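Local structure of DUF192 domain-containing protein (Novosphingobium aromaticivorans, 3M7A) at residues V23-T28 and G62-R67; A73-R78 and L84-V89. The protein is of unknown function, a DUF192 (COG1430) family member probably made with a lipoprotein-type signal sequence, which would suggest a cell-envelope location. All blocks are in the same frame, centred on the assembly; numbering follows the deposited sequence.

Interaction 1 of 2, residues V23-T28 and G62-R67; sequences VPVTVT and GMIFLR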
ATOM      1  N   VAL A  23      -3.670   4.381  -9.640  1.00  5.61           N
ATOM      2  CA  VAL A  23      -2.395   4.491 -10.312  1.00  5.96           C
ATOM      3  C   VAL A  23      -1.621   3.200 -10.154  1.00  5.78           C
ATOM      4  O   VAL A  23      -1.727   2.504  -9.143  1.00  5.68           O
ATOM      5  CB  VAL A  23      -1.578   5.699  -9.764  1.00  5.85           C
ATOM      6  CG1 VAL A  23      -2.346   7.035  -9.969  1.00  9.30           C
ATOM      7  CG2 VAL A  23      -1.195   5.478  -8.287  1.00  6.97           C
ATOM      8  N   PRO A  24      -0.778   2.875 -11.133  1.00  6.48           N
ATOM      9  CA  PRO A  24       0.068   1.683 -10.987  1.00  6.78           C
ATOM     10  C   PRO A  24       1.215   1.931 -10.003  1.00  5.72           C
ATOM     11  O   PRO A  24       1.878   2.970 -10.064  1.00  7.54           O
ATOM     12  CB  PRO A  24       0.605   1.462 -12.396  1.00  8.19           C
ATOM     13  CG  PRO A  24       0.572   2.817 -13.010  1.00  8.62           C
ATOM     14  CD  PRO A  24      -0.653   3.473 -12.463  1.00  6.32           C
ATOM     15  N   VAL A  25       1.431   0.978  -9.091  1.00  5.33           N
ATOM     16  CA  VAL A  25       2.532   1.038  -8.112  1.00  5.11           C
ATOM     17  C   VAL A  25       3.318  -0.248  -8.279  1.00  6.04           C
ATOM     18  O   VAL A  25       2.724  -1.316  -8.350  1.00  6.69           O
ATOM     19  CB  VAL A  25       2.003   1.158  -6.664  1.00  5.38           C
ATOM     20  CG1 VAL A  25       3.160   1.122  -5.666  1.00  6.27           C
ATOM     21  CG2 VAL A  25       1.141   2.397  -6.506  1.00  7.31           C
ATOM     22  N   THR A  26       4.645  -0.134  -8.325  1.00  5.07           N
ATOM     23  CA  THR A  26       5.510  -1.301  -8.454  1.00  5.20           C
ATOM     24  C   THR A  26       6.370  -1.445  -7.229  1.00  4.89           C
ATOM     25  O   THR A  26       6.720  -0.465  -6.576  1.00  6.79           O
ATOM     26  CB  THR A  26       6.393  -1.227  -9.735  1.00  6.64           C
ATOM     27  OG1 THR A  26       7.250  -0.085  -9.674  1.00  7.35           O
ATOM     28  CG2 THR A  26       5.505  -1.182 -10.991  1.00  8.52           C
ATOM     29  N   VAL A  27       6.667  -2.694  -6.924  1.00  5.46           N
ATOM     30  CA  VAL A  27       7.541  -3.053  -5.827  1.00  5.45           C
ATOM     31  C   VAL A  27       8.555  -4.033  -6.417  1.00  5.42           C
ATOM     32  O   VAL A  27       8.172  -5.096  -6.920  1.00  6.55           O
ATOM     33  CB  VAL A  27       6.808  -3.696  -4.619  1.00  5.68           C
ATOM     34  CG1 VAL A  27       7.777  -3.939  -3.491  1.00  7.24           C
ATOM     35  CG2 VAL A  27       5.646  -2.801  -4.147  1.00  7.42           C
ATOM     36  N   THR A  28       9.846  -3.685  -6.337  1.00  6.42           N
ATOM     37  CA  THR A  28      10.894  -4.426  -7.034  1.00  7.06           C
ATOM     38  C   THR A  28      12.045  -4.726  -6.094  1.00  6.90           C
ATOM     39  O   THR A  28      12.538  -3.852  -5.370  1.00  7.98           O
ATOM     40  CB  THR A  28      11.380  -3.652  -8.275  1.00  7.31           C
ATOM     41  OG1 THR A  28      10.247  -3.309  -9.068  1.00  8.23           O
ATOM     42  CG2 THR A  28      12.362  -4.483  -9.091  1.00  8.94           C
ATOM     43  N   GLY A  62      -4.388  -2.325  -4.537  1.00  6.15           N
ATOM     44  CA  GLY A  62      -3.909  -1.835  -3.272  1.00  5.17           C
ATOM     45  C   GLY A  62      -4.425  -0.438  -3.018  1.00  4.62           C
ATOM     46  O   GLY A  62      -5.261   0.078  -3.753  1.00  5.42           O
HETATM   47  N   MSE A  63      -3.911   0.172  -1.959  1.00  4.50           N
HETATM   48  CA  MSE A  63      -4.103   1.602  -1.732  1.00  4.29           C
HETATM   49  C   MSE A  63      -2.727   2.178  -1.402  1.00  4.17           C
HETATM   50  O   MSE A  63      -2.016   1.632  -0.554  1.00  4.91           O
HETATM   51  CB  MSE A  63      -5.086   1.906  -0.611  1.00  4.72           C
HETATM   52  CG  MSE A  63      -5.329   3.401  -0.387  1.00  5.27           C
HETATM   53 SE   MSE A  63      -6.748   3.831   0.810  0.75  6.96          SE
HETATM   54  CE  MSE A  63      -8.235   3.619  -0.432  1.00  6.89           C
ATOM     55  N   ILE A  64      -2.372   3.265  -2.076  1.00  4.21           N
ATOM     56  CA  ILE A  64      -1.114   3.966  -1.862  0.50  5.20           C
ATOM     57  C   ILE A  64      -1.432   5.313  -1.188  1.00  4.92           C
ATOM     58  O   ILE A  64      -2.295   6.064  -1.649  1.00  6.09           O
ATOM     59  CB  ILE A  64      -0.307   4.114  -3.200  0.50  5.31           C
ATOM     60  CG1 ILE A  64       1.075   4.755  -2.972  0.50  8.06           C
ATOM     61  CG2 ILE A  64      -1.063   4.891  -4.253  0.50  6.57           C
ATOM     62  CD1 ILE A  64       2.096   3.833  -2.395  0.50  9.83           C
ATOM     63  N   PHE A  65      -0.729   5.584  -0.101  1.00  4.37           N
ATOM     64  CA  PHE A  65      -0.881   6.755   0.729  1.00  4.16           C
ATOM     65  C   PHE A  65       0.370   7.598   0.507  1.00  4.96           C
ATOM     66  O   PHE A  65       1.465   7.149   0.820  1.00  6.27           O
ATOM     67  CB  PHE A  65      -0.970   6.360   2.202  1.00  5.26           C
ATOM     68  CG  PHE A  65      -2.136   5.443   2.577  1.00  4.70           C
ATOM     69  CD1 PHE A  65      -2.184   4.138   2.148  1.00  5.60           C
ATOM     70  CD2 PHE A  65      -3.133   5.888   3.434  1.00  5.25           C
ATOM     71  CE1 PHE A  65      -3.231   3.325   2.526  1.00  5.81           C
ATOM     72  CE2 PHE A  65      -4.177   5.067   3.815  1.00  6.71           C
ATOM     73  CZ  PHE A  65      -4.224   3.779   3.369  1.00  5.61           C
ATOM     74  N   LEU A  66       0.236   8.787  -0.082  1.00  5.40           N
ATOM     75  CA  LEU A  66       1.383   9.622  -0.461  1.00  6.42           C
ATOM     76  C   LEU A  66       1.433  10.796   0.490  1.00  6.68           C
ATOM     77  O   LEU A  66       0.443  11.522   0.656  1.00  7.97           O
ATOM     78  CB  LEU A  66       1.300  10.104  -1.903  1.00  7.08           C
ATOM     79  CG  LEU A  66       1.409   9.029  -2.964  1.00  8.51           C
ATOM     80  CD1 LEU A  66       1.390   9.703  -4.360  1.00 10.21           C
ATOM     81  CD2 LEU A  66       2.645   8.112  -2.755  1.00  8.60           C
ATOM     82  N   ARG A  67       2.581  10.962   1.127  1.00  7.50           N
ATOM     83  CA  ARG A  67       2.681  11.850   2.267  1.00  8.14           C
ATOM     84  C   ARG A  67       3.651  12.970   2.066  1.00  8.50           C
ATOM     85  O   ARG A  67       4.786  12.774   1.701  1.00  9.61           O
ATOM     86  CB  ARG A  67       3.100  11.072   3.497  1.00  8.07           C
ATOM     87  CG  ARG A  67       2.111   9.976   3.811  1.00  8.13           C
ATOM     88  CD  ARG A  67       2.601   9.046   4.870  1.00  9.45           C
ATOM     89  NE  ARG A  67       2.894   9.672   6.155  1.00  9.98           N
ATOM     90  CZ  ARG A  67       1.979  10.018   7.046  1.00 10.07           C
ATOM     91  NH1 ARG A  67       0.684   9.850   6.817  1.00 11.77           N
ATOM     92  NH2 ARG A  67       2.342  10.535   8.203  1.00 14.25           N
TER

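Interaction 2 of 2, residues A73-R78 and L84-V89; sequences ATFWMR and LDIIFV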
ATOM      1  N   ALA A  73       4.413   7.715  10.041  1.00  7.82           N
ATOM      2  CA  ALA A  73       3.009   7.292  10.033  1.00  6.99           C
ATOM      3  C   ALA A  73       2.749   6.218  11.078  1.00  7.89           C
ATOM      4  O   ALA A  73       3.615   5.370  11.364  1.00  9.52           O
ATOM      5  CB  ALA A  73       2.643   6.738   8.679  1.00  9.51           C
ATOM      6  N   THR A  74       1.546   6.235  11.636  1.00  7.22           N
ATOM      7  CA  THR A  74       1.078   5.143  12.501  1.00  7.51           C
ATOM      8  C   THR A  74      -0.340   4.799  12.049  1.00  6.10           C
ATOM      9  O   THR A  74      -1.160   5.691  11.892  1.00  7.53           O
ATOM     10  CB  THR A  74       1.093   5.531  14.001  1.00  8.85           C
ATOM     11  OG1 THR A  74       2.438   5.837  14.371  1.00 11.12           O
ATOM     12  CG2 THR A  74       0.604   4.389  14.887  1.00  9.54           C
ATOM     13  N   PHE A  75      -0.591   3.510  11.804  1.00  6.09           N
ATOM     14  CA  PHE A  75      -1.860   3.038  11.254  1.00  6.96           C
ATOM     15  C   PHE A  75      -2.632   2.236  12.301  1.00  5.88           C
ATOM     16  O   PHE A  75      -2.097   1.853  13.345  1.00  7.06           O
ATOM     17  CB  PHE A  75      -1.593   2.210   9.990  1.00  7.65           C
ATOM     18  CG  PHE A  75      -1.393   3.047   8.765  1.00  7.25           C
ATOM     19  CD1 PHE A  75      -0.290   3.836   8.616  1.00 13.03           C
ATOM     20  CD2 PHE A  75      -2.344   3.082   7.781  1.00  8.82           C
ATOM     21  CE1 PHE A  75      -0.129   4.629   7.509  1.00 12.99           C
ATOM     22  CE2 PHE A  75      -2.182   3.854   6.683  1.00  9.54           C
ATOM     23  CZ  PHE A  75      -1.082   4.646   6.540  1.00  9.83           C
ATOM     24  N   TRP A  76      -3.902   1.982  12.025  1.00  6.83           N
ATOM     25  CA  TRP A  76      -4.699   1.034  12.790  1.00  6.66           C
ATOM     26  C   TRP A  76      -5.788   0.444  11.901  1.00  6.73           C
ATOM     27  O   TRP A  76      -5.903   0.820  10.756  1.00  7.32           O
ATOM     28  CB  TRP A  76      -5.308   1.665  14.050  1.00  6.92           C
ATOM     29  CG  TRP A  76      -6.360   2.719  13.845  1.00  6.35           C
ATOM     30  CD1 TRP A  76      -6.674   3.368  12.696  1.00  6.70           C
ATOM     31  CD2 TRP A  76      -7.214   3.254  14.864  1.00  7.53           C
ATOM     32  NE1 TRP A  76      -7.671   4.289  12.936  1.00  7.21           N
ATOM     33  CE2 TRP A  76      -8.024   4.223  14.257  1.00  7.99           C
ATOM     34  CE3 TRP A  76      -7.387   2.981  16.221  1.00  8.99           C
ATOM     35  CZ2 TRP A  76      -8.967   4.968  14.978  1.00  9.62           C
ATOM     36  CZ3 TRP A  76      -8.331   3.700  16.927  1.00 11.53           C
ATOM     37  CH2 TRP A  76      -9.115   4.672  16.300  1.00 10.63           C
HETATM   38  N   MSE A  77      -6.569  -0.488  12.456  1.00  6.10           N
HETATM   39  CA  MSE A  77      -7.528  -1.251  11.695  1.00  5.92           C
HETATM   40  C   MSE A  77      -8.972  -1.019  12.149  1.00  7.30           C
HETATM   41  O   MSE A  77      -9.861  -1.781  11.805  1.00  7.20           O
HETATM   42  CB  MSE A  77      -7.157  -2.735  11.728  1.00  5.24           C
HETATM   43  CG  MSE A  77      -5.823  -3.042  11.056  1.00  6.32           C
HETATM   44 SE   MSE A  77      -5.847  -2.835   9.125  0.75  8.42          SE
HETATM   45  CE  MSE A  77      -6.663  -4.543   8.744  1.00  8.77           C
ATOM     46  N   ARG A  78      -9.225   0.087  12.852  1.00  7.16           N
ATOM     47  CA  ARG A  78     -10.602   0.453  13.160  0.60  8.46           C
ATOM     48  C   ARG A  78     -11.420   0.479  11.852  1.00  7.72           C
ATOM     49  O   ARG A  78     -10.967   1.028  10.838  1.00  7.85           O
ATOM     50  CB  ARG A  78     -10.674   1.799  13.892  0.60 10.12           C
ATOM     51  CG  ARG A  78     -12.128   2.243  14.183  0.60 11.20           C
ATOM     52  CD  ARG A  78     -12.323   3.412  15.120  0.60  9.83           C
ATOM     53  NE  ARG A  78     -12.192   3.025  16.524  0.60 11.33           N
ATOM     54  CZ  ARG A  78     -12.407   3.849  17.549  0.60 10.53           C
ATOM     55  NH1 ARG A  78     -12.755   5.115  17.339  0.60  7.21           N
ATOM     56  NH2 ARG A  78     -12.266   3.406  18.790  0.60 13.28           N
ATOM     57  N   LEU A  84      -4.846  -6.878   6.159  1.00  5.02           N
ATOM     58  CA  LEU A  84      -3.964  -6.136   5.252  1.00  4.53           C
ATOM     59  C   LEU A  84      -2.519  -6.296   5.670  1.00  4.63           C
ATOM     60  O   LEU A  84      -2.206  -6.458   6.849  1.00  6.46           O
ATOM     61  CB  LEU A  84      -4.296  -4.642   5.294  1.00  5.93           C
ATOM     62  CG  LEU A  84      -5.664  -4.252   4.771  1.00  6.03           C
ATOM     63  CD1 LEU A  84      -5.954  -2.755   5.081  1.00  6.93           C
ATOM     64  CD2 LEU A  84      -5.813  -4.551   3.289  1.00  6.50           C
ATOM     65  N   ASP A  85      -1.623  -6.208   4.684  1.00  4.86           N
ATOM     66  CA  ASP A  85      -0.219  -5.957   4.917  1.00  4.98           C
ATOM     67  C   ASP A  85       0.026  -4.469   4.631  1.00  4.53           C
ATOM     68  O   ASP A  85      -0.390  -3.932   3.598  1.00  5.38           O
ATOM     69  CB  ASP A  85       0.668  -6.795   3.995  1.00  5.07           C
ATOM     70  CG  ASP A  85       0.694  -8.271   4.343  1.00  5.26           C
ATOM     71  OD1 ASP A  85       0.086  -8.689   5.352  1.00  5.22           O
ATOM     72  OD2 ASP A  85       1.364  -9.025   3.592  1.00  6.24           O
ATOM     73  N   ILE A  86       0.682  -3.811   5.584  1.00  4.70           N
ATOM     74  CA  ILE A  86       0.930  -2.374   5.519  1.00  4.45           C
ATOM     75  C   ILE A  86       2.434  -2.161   5.316  1.00  4.02           C
ATOM     76  O   ILE A  86       3.239  -2.432   6.197  1.00  5.76           O
ATOM     77  CB  ILE A  86       0.400  -1.636   6.757  1.00  5.47           C
ATOM     78  CG1 ILE A  86      -1.074  -2.018   7.031  1.00  7.60           C
ATOM     79  CG2 ILE A  86       0.506  -0.117   6.578  1.00  6.60           C
ATOM     80  CD1 ILE A  86      -1.735  -1.240   8.190  1.00 10.62           C
ATOM     81  N   ILE A  87       2.781  -1.682   4.120  1.00  4.96           N
ATOM     82  CA  ILE A  87       4.162  -1.569   3.689  1.00  5.24           C
ATOM     83  C   ILE A  87       4.571  -0.107   3.754  1.00  4.47           C
ATOM     84  O   ILE A  87       4.037   0.733   3.034  1.00  4.75           O
ATOM     85  CB  ILE A  87       4.279  -2.105   2.236  1.00  5.53           C
ATOM     86  CG1 ILE A  87       3.802  -3.566   2.122  1.00  6.77           C
ATOM     87  CG2 ILE A  87       5.700  -1.900   1.701  1.00  6.27           C
ATOM     88  CD1 ILE A  87       3.533  -4.049   0.701  1.00  7.80           C
ATOM     89  N   PHE A  88       5.488   0.211   4.658  1.00  4.39           N
ATOM     90  CA  PHE A  88       5.887   1.598   4.909  1.00  4.63           C
ATOM     91  C   PHE A  88       7.147   1.915   4.087  1.00  4.87           C
ATOM     92  O   PHE A  88       8.135   1.160   4.131  1.00  6.23           O
ATOM     93  CB  PHE A  88       6.206   1.793   6.381  1.00  5.32           C
ATOM     94  CG  PHE A  88       5.052   1.545   7.306  1.00  5.51           C
ATOM     95  CD1 PHE A  88       4.133   2.541   7.596  1.00  7.29           C
ATOM     96  CD2 PHE A  88       4.880   0.325   7.925  1.00  7.46           C
ATOM     97  CE1 PHE A  88       3.105   2.329   8.487  1.00  9.21           C
ATOM     98  CE2 PHE A  88       3.815   0.100   8.804  1.00  6.93           C
ATOM     99  CZ  PHE A  88       2.945   1.106   9.091  1.00  7.41           C
ATOM    100  N   VAL A  89       7.090   3.024   3.359  1.00  5.57           N
ATOM    101  CA  VAL A  89       8.117   3.391   2.396  1.00  5.72           C
ATOM    102  C   VAL A  89       8.818   4.684   2.865  1.00  5.05           C
ATOM    103  O   VAL A  89       8.161   5.687   3.183  1.00  5.59           O
ATOM    104  CB  VAL A  89       7.495   3.580   1.002  1.00  5.35           C
ATOM    105  CG1 VAL A  89       8.577   4.000  -0.005  1.00  6.36           C
ATOM    106  CG2 VAL A  89       6.744   2.335   0.553  1.00  6.47           C
TER

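Interaction 1 of 2, residues V23-T28 and G62-R67
V23 and V25 meet I64 across the inside of a curled mixed beta sheet. Strands 21-29 and 61-66 are not neighbours in that sheet: strand 32-41 lies between them, antiparallel to the first and parallel to the second. V23 and V25 bond through their backbones to S38 and F36 of that middle strand. The link between the two segments is therefore made by side chains, and its closest backbone approach, 7.8 Å between V25 CA and I64 CA, is too wide for direct strand pairing.

The interaction is wholly apolar, with no hydrogen bonds from one segment to the other and only 105 Å² buried in all. The CB of V25 and that of I64 both point toward the opposite segment. With V25 chi1 at 176°, CG1 is anti to the backbone N, and CG2, beside that N, is the branch that faces I64. This methyl lies 4.0 Å from I64 CB, the carbon at which the isoleucine branches, and the two side chains are slanted against each other. V25 also touches V138 of strand 137-139, which pairs with strand 21-29 in the same sheet.

V23 contributes less. It is partly exposed, and its side chain meets that of I64 at about a right angle. Its CG2, held between the backbone N and the carbonyl carbon, is the branch that reaches over, 4.1 Å from I64 CG2. I64 is modelled in two conformers, so the methyl contacts hold for the one described here. In it, I64 CG2 is also 4.0 Å from V25 CG2; with V23 CG2 lying 4.3 Å from V25 CG2, the three methyl carbons form a nearly equilateral triangle.

Interaction 2 of 2, residues A73-R78 and L84-V89
The rings of F75 and F88 meet obliquely, with centroids 5.8 Å apart and planes inclined by 72°, a geometry that is neither a stack nor a T-shaped pair. Their side chains run past each other in opposite directions, and the closest atoms are F75 CD1 and F88 CE1, 3.7 Å apart. The same carbon, F88 CE1, also lies 4.4 Å from A73 CB.

I86 meets F75 at two places. Its CG2, anti to the backbone N, lies over one ring face, 4.3 Å above the plane of F75 and displaced toward the rim. The other branch reaches back to the root of the ring, where I86 CD1 is 3.9 Å from F75 CB. One strand thus meets the phenylalanine at its CB, over one face and, obliquely, at CD1.

Farther along, M77, a selenomethionine, crosses L84 at a slant. Bends at chi2 (-70°) and chi3 fold the chain so that M77 SE lies 4.0 Å from L84 CD1, while M77 CE turns to the backbone, 3.9 Å from L84 N.

The pairs A73-F88, F75-I86 and M77-L84 step in antiparallel order. The axes of strands 73-75 and 84-89 run at 176° to each other and come no closer than 9.7 Å, each strand bonding within its own sheet: A73 and F75 to A112 and L110, I86 to A99. Such spacing, filled by apolar side chains, is characteristic of two beta sheets packed face to face around a hydrophobic core.

Both contacts are largely buried and apolar, yet they join different levels of the fold. Interaction 1 spans two strands of one curled sheet across an intervening strand and rests on branched aliphatic side chains; interaction 2 sets the small sheet of strands 72-75 and 110-112 against the large one, adds aromatic rings and selenium, and buries 285 Å² against 105 Å². The centres of interaction 1 and interaction 2 are about 13 Å apart, and the two come in series along the chain. A direct bridge connects them: the rings of F65 and F75 meet edge-to-face, F65 CE2 lying 3.7 Å from F75 CE2. I64 points into interaction 1 while F65 reaches F75, so strand 61-66 borders both contacts.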